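Local coordinates for Ketoacyl_synth_N domain-containing protein (Photorhabdus luminescens subsp. laumondii, PDB 6SMO) that probably takes part in ketoacyl-ACP synthase-type chain building within a complex, holding a poly-oxo dodecanal ligand in a pocket, at residues Asn260-Thr265 with Ile353-Ser358; Glu267-Asn270 with Asn274-Phe277; Ile320-Ala325 with Cys364-Ser369. All coordinates share one frame; numbering follows the deposited sequence.

Contact 1: Asn260-Thr265 with Ile353-Ser358; sequences NTLEYT and IIQRFS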
ATOM      1  N   ASN C 260       3.615  23.047 -19.840  1.00 57.54           N
ATOM      2  CA  ASN C 260       3.390  22.079 -20.949  1.00 56.89           C
ATOM      3  C   ASN C 260       2.444  20.965 -20.481  1.00 55.77           C
ATOM      4  O   ASN C 260       1.654  20.483 -21.315  1.00 56.08           O
ATOM      5  CB  ASN C 260       4.707  21.494 -21.469  1.00 57.41           C
ATOM      6  CG  ASN C 260       5.620  22.532 -22.088  1.00 58.02           C
ATOM      7  OD1 ASN C 260       6.781  22.648 -21.705  1.00 58.30           O
ATOM      8  ND2 ASN C 260       5.107  23.289 -23.043  1.00 58.92           N
ATOM      9  N   THR C 261       2.523  20.573 -19.203  1.00 54.15           N
ATOM     10  CA  THR C 261       1.725  19.471 -18.597  1.00 52.93           C
ATOM     11  C   THR C 261       0.255  19.892 -18.466  1.00 52.88           C
ATOM     12  O   THR C 261      -0.616  19.008 -18.587  1.00 52.78           O
ATOM     13  CB  THR C 261       2.296  19.043 -17.238  1.00 51.74           C
ATOM     14  OG1 THR C 261       3.715  18.941 -17.350  1.00 51.65           O
ATOM     15  CG2 THR C 261       1.737  17.722 -16.755  1.00 50.41           C
ATOM     16  N   LEU C 262      -0.011  21.180 -18.227  1.00 53.29           N
ATOM     17  CA  LEU C 262      -1.382  21.736 -18.038  1.00 53.46           C
ATOM     18  C   LEU C 262      -2.194  21.615 -19.336  1.00 53.51           C
ATOM     19  O   LEU C 262      -3.437  21.595 -19.241  1.00 52.83           O
ATOM     20  CB  LEU C 262      -1.286  23.198 -17.588  1.00 53.85           C
ATOM     21  CG  LEU C 262      -0.797  23.420 -16.157  1.00 54.11           C
ATOM     22  CD1 LEU C 262      -0.398  24.871 -15.940  1.00 54.72           C
ATOM     23  CD2 LEU C 262      -1.855  23.006 -15.146  1.00 54.24           C
ATOM     24  N   GLU C 263      -1.527  21.543 -20.495  1.00 54.40           N
ATOM     25  CA  GLU C 263      -2.175  21.416 -21.830  1.00 55.15           C
ATOM     26  C   GLU C 263      -2.845  20.042 -21.970  1.00 54.43           C
ATOM     27  O   GLU C 263      -3.778  19.932 -22.789  1.00 53.74           O
ATOM     28  CB  GLU C 263      -1.160  21.639 -22.954  1.00 56.43           C
ATOM     29  CG  GLU C 263      -0.690  23.078 -23.067  1.00 57.54           C
ATOM     30  CD  GLU C 263       0.088  23.401 -24.331  1.00 58.89           C
ATOM     31  OE1 GLU C 263       0.472  22.456 -25.050  1.00 59.83           O
ATOM     32  OE2 GLU C 263       0.305  24.601 -24.595  1.00 60.17           O
ATOM     33  N   TYR C 264      -2.388  19.034 -21.218  1.00 53.65           N
ATOM     34  CA  TYR C 264      -2.987  17.672 -21.184  1.00 53.87           C
ATOM     35  C   TYR C 264      -4.322  17.710 -20.428  1.00 52.54           C
ATOM     36  O   TYR C 264      -5.204  16.887 -20.745  1.00 52.98           O
ATOM     37  CB  TYR C 264      -2.017  16.655 -20.576  1.00 54.26           C
ATOM     38  CG  TYR C 264      -0.896  16.241 -21.495  1.00 56.12           C
ATOM     39  CD1 TYR C 264      -1.058  15.201 -22.398  1.00 56.88           C
ATOM     40  CD2 TYR C 264       0.328  16.892 -21.472  1.00 56.91           C
ATOM     41  CE1 TYR C 264      -0.035  14.815 -23.249  1.00 57.96           C
ATOM     42  CE2 TYR C 264       1.361  16.519 -22.315  1.00 58.12           C
ATOM     43  CZ  TYR C 264       1.180  15.477 -23.208  1.00 58.40           C
ATOM     44  OH  TYR C 264       2.193  15.104 -24.044  1.00 59.59           O
ATOM     45  N   THR C 265      -4.468  18.627 -19.465  1.00 51.70           N
ATOM     46  CA  THR C 265      -5.737  18.882 -18.728  1.00 51.47           C
ATOM     47  C   THR C 265      -6.743  19.554 -19.672  1.00 51.93           C
ATOM     48  O   THR C 265      -7.950  19.287 -19.526  1.00 52.22           O
ATOM     49  CB  THR C 265      -5.510  19.732 -17.469  1.00 50.57           C
ATOM     50  OG1 THR C 265      -4.381  19.214 -16.764  1.00 49.78           O
ATOM     51  CG2 THR C 265      -6.712  19.752 -16.552  1.00 49.94           C
ATOM     52  N   ILE C 353     -14.653  19.102 -15.005  1.00 43.38           N
ATOM     53  CA  ILE C 353     -13.235  18.632 -14.994  1.00 42.84           C
ATOM     54  C   ILE C 353     -12.560  19.181 -13.734  1.00 42.34           C
ATOM     55  O   ILE C 353     -12.545  20.415 -13.559  1.00 42.19           O
ATOM     56  CB  ILE C 353     -12.509  19.056 -16.288  1.00 43.04           C
ATOM     57  CG1 ILE C 353     -13.112  18.360 -17.512  1.00 43.34           C
ATOM     58  CG2 ILE C 353     -11.010  18.808 -16.189  1.00 42.73           C
ATOM     59  CD1 ILE C 353     -12.896  19.100 -18.806  1.00 43.65           C
ATOM     60  N   ILE C 354     -12.029  18.287 -12.894  1.00 41.88           N
ATOM     61  CA  ILE C 354     -11.371  18.613 -11.594  1.00 41.69           C
ATOM     62  C   ILE C 354      -9.861  18.411 -11.753  1.00 41.75           C
ATOM     63  O   ILE C 354      -9.467  17.380 -12.329  1.00 41.73           O
ATOM     64  CB  ILE C 354     -11.948  17.740 -10.461  1.00 41.53           C
ATOM     65  CG1 ILE C 354     -13.476  17.809 -10.416  1.00 41.58           C
ATOM     66  CG2 ILE C 354     -11.330  18.113  -9.120  1.00 41.49           C
ATOM     67  CD1 ILE C 354     -14.132  16.507 -10.038  1.00 41.48           C
ATOM     68  N   GLN C 355      -9.062  19.362 -11.260  1.00 41.82           N
ATOM     69  CA  GLN C 355      -7.576  19.312 -11.294  1.00 42.11           C
ATOM     70  C   GLN C 355      -7.032  19.363  -9.863  1.00 41.81           C
ATOM     71  O   GLN C 355      -7.594  20.111  -9.037  1.00 40.83           O
ATOM     72  CB  GLN C 355      -7.007  20.467 -12.120  1.00 42.76           C
ATOM     73  CG  GLN C 355      -5.539  20.283 -12.483  1.00 43.30           C
ATOM     74  CD  GLN C 355      -4.980  21.446 -13.264  1.00 43.98           C
ATOM     75  OE1 GLN C 355      -4.488  21.289 -14.380  1.00 44.81           O
ATOM     76  NE2 GLN C 355      -5.053  22.631 -12.681  1.00 44.23           N
ATOM     77  N   ARG C 356      -5.983  18.579  -9.596  1.00 41.55           N
ATOM     78  CA  ARG C 356      -5.176  18.621  -8.348  1.00 41.53           C
ATOM     79  C   ARG C 356      -3.702  18.415  -8.709  1.00 41.10           C
ATOM     80  O   ARG C 356      -3.430  17.781  -9.746  1.00 40.77           O
ATOM     81  CB  ARG C 356      -5.640  17.547  -7.358  1.00 41.51           C
ATOM     82  CG  ARG C 356      -6.741  18.000  -6.410  1.00 41.94           C
ATOM     83  CD  ARG C 356      -6.399  17.684  -4.968  1.00 41.75           C
ATOM     84  NE  ARG C 356      -5.284  18.495  -4.492  1.00 41.99           N
ATOM     85  CZ  ARG C 356      -4.621  18.300  -3.354  1.00 41.80           C
ATOM     86  NH1 ARG C 356      -3.625  19.107  -3.027  1.00 42.87           N
ATOM     87  NH2 ARG C 356      -4.943  17.301  -2.548  1.00 41.32           N
ATOM     88  N   PHE C 357      -2.791  18.938  -7.887  1.00 41.30           N
ATOM     89  CA  PHE C 357      -1.328  18.706  -8.018  1.00 41.33           C
ATOM     90  C   PHE C 357      -0.648  18.829  -6.651  1.00 40.93           C
ATOM     91  O   PHE C 357      -1.199  19.481  -5.742  1.00 42.24           O
ATOM     92  CB  PHE C 357      -0.711  19.631  -9.072  1.00 42.02           C
ATOM     93  CG  PHE C 357      -1.208  21.054  -9.106  1.00 42.39           C
ATOM     94  CD1 PHE C 357      -0.704  22.003  -8.230  1.00 42.66           C
ATOM     95  CD2 PHE C 357      -2.133  21.460 -10.056  1.00 42.90           C
ATOM     96  CE1 PHE C 357      -1.140  23.318  -8.282  1.00 43.59           C
ATOM     97  CE2 PHE C 357      -2.568  22.775 -10.107  1.00 43.63           C
ATOM     98  CZ  PHE C 357      -2.071  23.701  -9.219  1.00 43.93           C
ATOM     99  N   SER C 358       0.524  18.200  -6.531  1.00 39.04           N
ATOM    100  CA  SER C 358       1.290  18.016  -5.271  1.00 39.01           C
ATOM    101  C   SER C 358       2.365  19.100  -5.137  1.00 39.64           C
ATOM    102  O   SER C 358       2.530  19.897  -6.083  1.00 39.75           O
ATOM    103  CB  SER C 358       1.902  16.643  -5.222  1.00 38.37           C
ATOM    104  OG  SER C 358       2.971  16.535  -6.151  1.00 38.01           O
TER

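Contact 2: Glu267-Asn270 with Asn274-Phe277; sequences ELFN and NAVF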
ATOM      1  N   GLU C 267      -6.979  19.020 -22.869  1.00 52.23           N
ATOM      2  CA  GLU C 267      -7.411  17.968 -23.832  1.00 52.18           C
ATOM      3  C   GLU C 267      -8.678  17.267 -23.321  1.00 50.56           C
ATOM      4  O   GLU C 267      -9.447  16.773 -24.171  1.00 49.96           O
ATOM      5  CB  GLU C 267      -6.290  16.953 -24.078  1.00 53.31           C
ATOM      6  CG  GLU C 267      -5.349  17.349 -25.202  1.00 55.08           C
ATOM      7  CD  GLU C 267      -4.126  16.461 -25.361  1.00 56.10           C
ATOM      8  OE1 GLU C 267      -3.132  16.930 -25.952  1.00 56.93           O
ATOM      9  OE2 GLU C 267      -4.170  15.302 -24.898  1.00 57.14           O
ATOM     10  N   LEU C 268      -8.887  17.220 -22.000  1.00 49.50           N
ATOM     11  CA  LEU C 268     -10.058  16.558 -21.355  1.00 48.95           C
ATOM     12  C   LEU C 268     -11.364  17.239 -21.791  1.00 49.25           C
ATOM     13  O   LEU C 268     -12.393  16.539 -21.850  1.00 49.64           O
ATOM     14  CB  LEU C 268      -9.918  16.603 -19.828  1.00 47.80           C
ATOM     15  CG  LEU C 268      -8.922  15.624 -19.204  1.00 46.90           C
ATOM     16  CD1 LEU C 268      -8.844  15.828 -17.698  1.00 46.34           C
ATOM     17  CD2 LEU C 268      -9.292  14.181 -19.518  1.00 46.27           C
ATOM     18  N   PHE C 269     -11.324  18.548 -22.068  1.00 50.09           N
ATOM     19  CA  PHE C 269     -12.510  19.394 -22.380  1.00 50.76           C
ATOM     20  C   PHE C 269     -13.165  18.952 -23.695  1.00 52.16           C
ATOM     21  O   PHE C 269     -14.405  19.037 -23.783  1.00 52.38           O
ATOM     22  CB  PHE C 269     -12.126  20.876 -22.425  1.00 50.43           C
ATOM     23  CG  PHE C 269     -12.043  21.538 -21.073  1.00 50.02           C
ATOM     24  CD1 PHE C 269     -10.849  21.571 -20.368  1.00 49.49           C
ATOM     25  CD2 PHE C 269     -13.164  22.120 -20.498  1.00 50.41           C
ATOM     26  CE1 PHE C 269     -10.778  22.177 -19.122  1.00 49.27           C
ATOM     27  CE2 PHE C 269     -13.090  22.724 -19.253  1.00 50.09           C
ATOM     28  CZ  PHE C 269     -11.897  22.751 -18.567  1.00 49.46           C
ATOM     29  N   ASN C 270     -12.369  18.500 -24.673  1.00 53.52           N
ATOM     30  CA  ASN C 270     -12.821  18.156 -26.050  1.00 55.03           C
ATOM     31  C   ASN C 270     -13.440  19.403 -26.700  1.00 55.95           C
ATOM     32  O   ASN C 270     -14.438  19.261 -27.436  1.00 55.18           O
ATOM     33  CB  ASN C 270     -13.775  16.954 -26.056  1.00 55.72           C
ATOM     34  CG  ASN C 270     -13.056  15.626 -26.163  1.00 56.06           C
ATOM     35  OD1 ASN C 270     -12.025  15.417 -25.526  1.00 57.76           O
ATOM     36  ND2 ASN C 270     -13.593  14.720 -26.965  1.00 56.24           N
ATOM     37  N   ASN C 274     -19.541  24.495 -22.595  1.00 57.18           N
ATOM     38  CA  ASN C 274     -20.512  24.332 -21.477  1.00 56.46           C
ATOM     39  C   ASN C 274     -19.882  23.464 -20.380  1.00 55.79           C
ATOM     40  O   ASN C 274     -20.518  22.470 -19.974  1.00 55.61           O
ATOM     41  CB  ASN C 274     -21.838  23.736 -21.965  1.00 56.44           C
ATOM     42  CG  ASN C 274     -22.493  24.551 -23.059  1.00 56.25           C
ATOM     43  OD1 ASN C 274     -22.450  25.779 -23.040  1.00 56.14           O
ATOM     44  ND2 ASN C 274     -23.112  23.877 -24.014  1.00 56.62           N
ATOM     45  N   ALA C 275     -18.688  23.838 -19.909  1.00 55.17           N
ATOM     46  CA  ALA C 275     -17.881  23.074 -18.927  1.00 52.96           C
ATOM     47  C   ALA C 275     -17.501  23.968 -17.741  1.00 51.18           C
ATOM     48  O   ALA C 275     -17.308  25.183 -17.949  1.00 50.92           O
ATOM     49  CB  ALA C 275     -16.656  22.510 -19.602  1.00 53.06           C
ATOM     50  N   VAL C 276     -17.401  23.372 -16.548  1.00 49.73           N
ATOM     51  CA  VAL C 276     -16.976  24.035 -15.278  1.00 49.15           C
ATOM     52  C   VAL C 276     -15.658  23.395 -14.826  1.00 48.13           C
ATOM     53  O   VAL C 276     -15.619  22.156 -14.697  1.00 47.84           O
ATOM     54  CB  VAL C 276     -18.067  23.919 -14.195  1.00 49.14           C
ATOM     55  CG1 VAL C 276     -17.530  24.196 -12.798  1.00 49.18           C
ATOM     56  CG2 VAL C 276     -19.251  24.824 -14.497  1.00 49.64           C
ATOM     57  N   PHE C 277     -14.627  24.214 -14.598  1.00 47.66           N
ATOM     58  CA  PHE C 277     -13.274  23.775 -14.162  1.00 47.21           C
ATOM     59  C   PHE C 277     -13.129  23.989 -12.651  1.00 47.02           C
ATOM     60  O   PHE C 277     -13.057  25.154 -12.212  1.00 46.44           O
ATOM     61  CB  PHE C 277     -12.185  24.526 -14.931  1.00 47.06           C
ATOM     62  CG  PHE C 277     -10.784  24.059 -14.628  1.00 46.98           C
ATOM     63  CD1 PHE C 277     -10.311  22.862 -15.143  1.00 46.94           C
ATOM     64  CD2 PHE C 277      -9.943  24.808 -13.818  1.00 46.90           C
ATOM     65  CE1 PHE C 277      -9.025  22.427 -14.859  1.00 46.87           C
ATOM     66  CE2 PHE C 277      -8.656  24.371 -13.537  1.00 46.65           C
ATOM     67  CZ  PHE C 277      -8.201  23.182 -14.058  1.00 46.48           C
TER

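Contact 3: Ile320-Ala325 with Cys364-Ser369; sequences IDSVLA and CALSFS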
ATOM      1  N   ILE C 320     -13.355  14.365  -2.922  1.00 40.32           N
ATOM      2  CA  ILE C 320     -14.608  14.987  -2.399  1.00 40.60           C
ATOM      3  C   ILE C 320     -15.172  15.920  -3.471  1.00 40.49           C
ATOM      4  O   ILE C 320     -16.392  16.033  -3.561  1.00 41.13           O
ATOM      5  CB  ILE C 320     -14.379  15.684  -1.043  1.00 40.80           C
ATOM      6  CG1 ILE C 320     -15.693  16.169  -0.429  1.00 41.34           C
ATOM      7  CG2 ILE C 320     -13.363  16.806  -1.157  1.00 40.74           C
ATOM      8  CD1 ILE C 320     -15.668  16.254   1.071  1.00 41.59           C
ATOM      9  N   ASP C 321     -14.293  16.543  -4.254  1.00 40.44           N
ATOM     10  CA  ASP C 321     -14.668  17.412  -5.404  1.00 40.55           C
ATOM     11  C   ASP C 321     -15.411  16.567  -6.449  1.00 39.65           C
ATOM     12  O   ASP C 321     -16.446  17.042  -6.958  1.00 39.25           O
ATOM     13  CB  ASP C 321     -13.441  18.099  -6.013  1.00 41.11           C
ATOM     14  CG  ASP C 321     -12.723  19.046  -5.064  1.00 41.66           C
ATOM     15  OD1 ASP C 321     -12.547  18.676  -3.886  1.00 42.22           O
ATOM     16  OD2 ASP C 321     -12.343  20.146  -5.513  1.00 42.15           O
ATOM     17  N   SER C 322     -14.899  15.367  -6.745  1.00 38.85           N
ATOM     18  CA  SER C 322     -15.486  14.388  -7.702  1.00 38.56           C
ATOM     19  C   SER C 322     -16.827  13.862  -7.172  1.00 39.01           C
ATOM     20  O   SER C 322     -17.710  13.571  -8.002  1.00 38.64           O
ATOM     21  CB  SER C 322     -14.530  13.255  -7.983  1.00 37.87           C
ATOM     22  OG  SER C 322     -13.330  13.733  -8.571  1.00 36.76           O
ATOM     23  N   VAL C 323     -16.960  13.734  -5.847  1.00 39.26           N
ATOM     24  CA  VAL C 323     -18.219  13.323  -5.153  1.00 39.99           C
ATOM     25  C   VAL C 323     -19.281  14.406  -5.384  1.00 41.43           C
ATOM     26  O   VAL C 323     -20.410  14.048  -5.778  1.00 41.51           O
ATOM     27  CB  VAL C 323     -17.973  13.057  -3.653  1.00 39.63           C
ATOM     28  CG1 VAL C 323     -19.251  13.138  -2.827  1.00 39.58           C
ATOM     29  CG2 VAL C 323     -17.283  11.719  -3.436  1.00 39.37           C
ATOM     30  N   LEU C 324     -18.922  15.675  -5.154  1.00 42.80           N
ATOM     31  CA  LEU C 324     -19.799  16.861  -5.375  1.00 43.84           C
ATOM     32  C   LEU C 324     -20.140  16.985  -6.867  1.00 44.34           C
ATOM     33  O   LEU C 324     -21.332  17.168  -7.181  1.00 44.38           O
ATOM     34  CB  LEU C 324     -19.098  18.125  -4.862  1.00 44.21           C
ATOM     35  CG  LEU C 324     -19.477  18.577  -3.451  1.00 44.95           C
ATOM     36  CD1 LEU C 324     -19.384  17.437  -2.449  1.00 44.93           C
ATOM     37  CD2 LEU C 324     -18.602  19.741  -3.010  1.00 45.43           C
ATOM     38  N   ALA C 325     -19.132  16.889  -7.742  1.00 44.61           N
ATOM     39  CA  ALA C 325     -19.257  17.041  -9.213  1.00 45.28           C
ATOM     40  C   ALA C 325     -20.243  16.006  -9.770  1.00 45.80           C
ATOM     41  O   ALA C 325     -21.012  16.362 -10.684  1.00 45.61           O
ATOM     42  CB  ALA C 325     -17.902  16.914  -9.866  1.00 44.85           C
ATOM     43  N   CYS C 364      -2.498  15.923 -11.844  1.00 38.64           N
ATOM     44  CA  CYS C 364      -3.604  14.934 -11.921  1.00 38.28           C
ATOM     45  C   CYS C 364      -4.925  15.661 -12.190  1.00 37.48           C
ATOM     46  O   CYS C 364      -5.124  16.756 -11.630  1.00 37.35           O
ATOM     47  CB  CYS C 364      -3.693  14.122 -10.636  1.00 39.00           C
ATOM     48  SG  CYS C 364      -2.192  13.166 -10.289  1.00 40.63           S
ATOM     49  N   ALA C 365      -5.788  15.074 -13.023  1.00 36.78           N
ATOM     50  CA  ALA C 365      -7.115  15.628 -13.379  1.00 36.79           C
ATOM     51  C   ALA C 365      -8.076  14.499 -13.771  1.00 36.45           C
ATOM     52  O   ALA C 365      -7.626  13.525 -14.409  1.00 36.05           O
ATOM     53  CB  ALA C 365      -6.973  16.640 -14.489  1.00 37.30           C
ATOM     54  N   LEU C 366      -9.352  14.645 -13.394  1.00 36.03           N
ATOM     55  CA  LEU C 366     -10.463  13.713 -13.725  1.00 35.74           C
ATOM     56  C   LEU C 366     -11.539  14.476 -14.505  1.00 35.91           C
ATOM     57  O   LEU C 366     -11.740  15.674 -14.218  1.00 35.47           O
ATOM     58  CB  LEU C 366     -11.031  13.130 -12.427  1.00 35.23           C
ATOM     59  CG  LEU C 366     -10.182  12.047 -11.763  1.00 34.93           C
ATOM     60  CD1 LEU C 366     -10.566  11.876 -10.302  1.00 34.77           C
ATOM     61  CD2 LEU C 366     -10.309  10.726 -12.506  1.00 34.82           C
ATOM     62  N   SER C 367     -12.199  13.798 -15.450  1.00 36.23           N
ATOM     63  CA  SER C 367     -13.282  14.345 -16.309  1.00 36.83           C
ATOM     64  C   SER C 367     -14.575  13.555 -16.075  1.00 37.12           C
ATOM     65  O   SER C 367     -14.559  12.326 -16.277  1.00 36.85           O
ATOM     66  CB  SER C 367     -12.879  14.320 -17.761  1.00 36.84           C
ATOM     67  OG  SER C 367     -13.936  14.783 -18.589  1.00 36.96           O
ATOM     68  N   PHE C 368     -15.644  14.247 -15.663  1.00 38.02           N
ATOM     69  CA  PHE C 368     -17.003  13.684 -15.442  1.00 38.79           C
ATOM     70  C   PHE C 368     -17.993  14.382 -16.383  1.00 40.13           C
ATOM     71  O   PHE C 368     -17.956  15.624 -16.466  1.00 40.90           O
ATOM     72  CB  PHE C 368     -17.415  13.835 -13.976  1.00 38.46           C
ATOM     73  CG  PHE C 368     -16.553  13.065 -13.009  1.00 37.73           C
ATOM     74  CD1 PHE C 368     -16.830  11.739 -12.710  1.00 37.70           C
ATOM     75  CD2 PHE C 368     -15.457  13.662 -12.405  1.00 37.46           C
ATOM     76  CE1 PHE C 368     -16.034  11.030 -11.825  1.00 37.67           C
ATOM     77  CE2 PHE C 368     -14.661  12.951 -11.520  1.00 37.29           C
ATOM     78  CZ  PHE C 368     -14.950  11.637 -11.232  1.00 37.35           C
ATOM     79  N   SER C 369     -18.840  13.603 -17.063  1.00 41.36           N
ATOM     80  CA  SER C 369     -19.818  14.072 -18.082  1.00 42.40           C
ATOM     81  C   SER C 369     -21.233  13.614 -17.710  1.00 43.89           C
ATOM     82  O   SER C 369     -21.370  12.509 -17.150  1.00 43.61           O
ATOM     83  CB  SER C 369     -19.428  13.594 -19.455  1.00 42.36           C
ATOM     84  OG  SER C 369     -18.150  14.096 -19.816  1.00 41.76           O
TER

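Contact 1: Asn260-Thr265 with Ile353-Ser358
Gln355 reaches out from its strand with its amide oxygen toward Thr265 and Leu262, and the closest approaches gather around that atom. The hydroxyl of Thr265 donates to it, OG1 to Gln355 OE1 being 3.2 Å, and arrives in the carbonyl plane on a lone pair with a C=O...donor angle of 141°. The methyl of the same threonine lies beside the bond, its CG2 3.5 Å from Gln355 OE1. Leu262 brings CD2 to the amide as well, and both residues meet the glutamine at about a right angle. Farther along, Thr265 CG2 grazes Ile353 CG2 at 4.4 Å. The glutamine spans the gap because its CG stands anti to the backbone N (chi1 -166°) and the chain runs straight on from there. On its other branch NE2 points in plane at the edge of the Phe357 ring and makes a weak hydrogen bond to Glu286, so both ends of this buried amide have a polar partner. Helix 286-296, which carries Glu286, also packs Ile289 and Ala293 against Leu262, while Thr265 rests on Ala365 of strand 362-369. The short helical turns of 260-265 thus lie over one side of the sheet, where strand 351-356 runs between strands 275-278 and 362-369, with helix 286-296 as their neighbour.

Contact 2: Glu267-Asn270 with Asn274-Phe277
Phe269 sets the edge of its ring against Ala275 and Phe277, joining the turn after helix 263-266 to a strand of the C-terminal half of a thiolase-like fold. Packing is dense here. Phe269 CZ comes within 3.8 Å of Phe277 CD1 and 4.1 Å of Phe277 CB, and the two aromatic side chains cross at about a right angle. With chi1 at -175°, Phe277 holds its ring anti to its backbone N, which brings CD1 up to the Phe269 edge. Phe294 of helix 286-296 meets both phenylalanines edge-to-face, making a three-ring cluster, and Phe303 of the next strand adds a further ring beside Phe277. Ile299 and Thr301 also touch Phe269.

The other side is looser. Glu267, Asn270 and Asn274 are exposed, and Val276 points away from the turn; Glu267 makes a long, weak ion pair with Lys297. A weak bond from Asn270 N to Glu267 O, 3.4 Å, closes the turn as Asn270 takes a left-handed conformation (phi 60°, psi 38°). Back at the buried edge, the methyl carbon of Ala275 faces the CD2-CE2 side of the ring, its CB 3.6 Å from both CD2 and CE2 of Phe269.

Contact 3: Ile320-Ala325 with Cys364-Ser369
Segment 320-325 of helix 319-329 passes over segment 364-369 with Ser322 and Leu366 closest in backbone, their CA atoms 7.9 Å apart, so the two are joined by side chains alone. Ser322 points at the strand and nestles against the ring of Phe368: its CB is 3.6 Å from Phe368 CE2 and 3.7 Å from Phe368 CZ, and the ring approaches obliquely. The hydroxyl comes still closer to the ring, with OG 3.3 Å from Phe368 CE2, and also touches Leu366, OG to Leu366 CD1 being 3.8 Å. Neither neighbour offers it a polar atom. Instead OG, set beside its own backbone N (chi1 -61°), turns back along the helix and hydrogen-bonds to the carbonyl oxygen of Gly318, which satisfies the buried hydroxyl within the helix. One turn on, Ala325 also faces the strand, its CB 4.8 Å from Phe368 CD2. Strand 362-369 is bonded antiparallel on one edge to strand 351-356 and on the other to strand 242-251. Leu366 additionally meets Met163 and Ile166 of helix 161-175, so helices 161-175 and 319-329 both pack on this face of the sheet. Such a pair of central helices packed between sheet layers is the hallmark of the thiolase fold, to which ketoacyl synthases belong.

The three contacts form a compact group, every pair of centres about 12 Å apart, built around one region of sheet. Contact 1 uses strand 351-356, contact 2 its parallel neighbour 275-278, and contact 3 its antiparallel neighbour 362-369. Along the chain both segments of contact 2 fall between those of contact 1, whereas the segments of contacts 1 and 3 alternate, helix 319-329 preceding strand 351-356. Strand 351-356 is covered on both faces: Gln355 and Ile353 look to the 260-270 region, Ile354 to Ser322. Contacts 1 and 2 thus lie on the outer side of the sheet and contact 3 on the side of a probable central helix, consistent with the layered thiolase architecture.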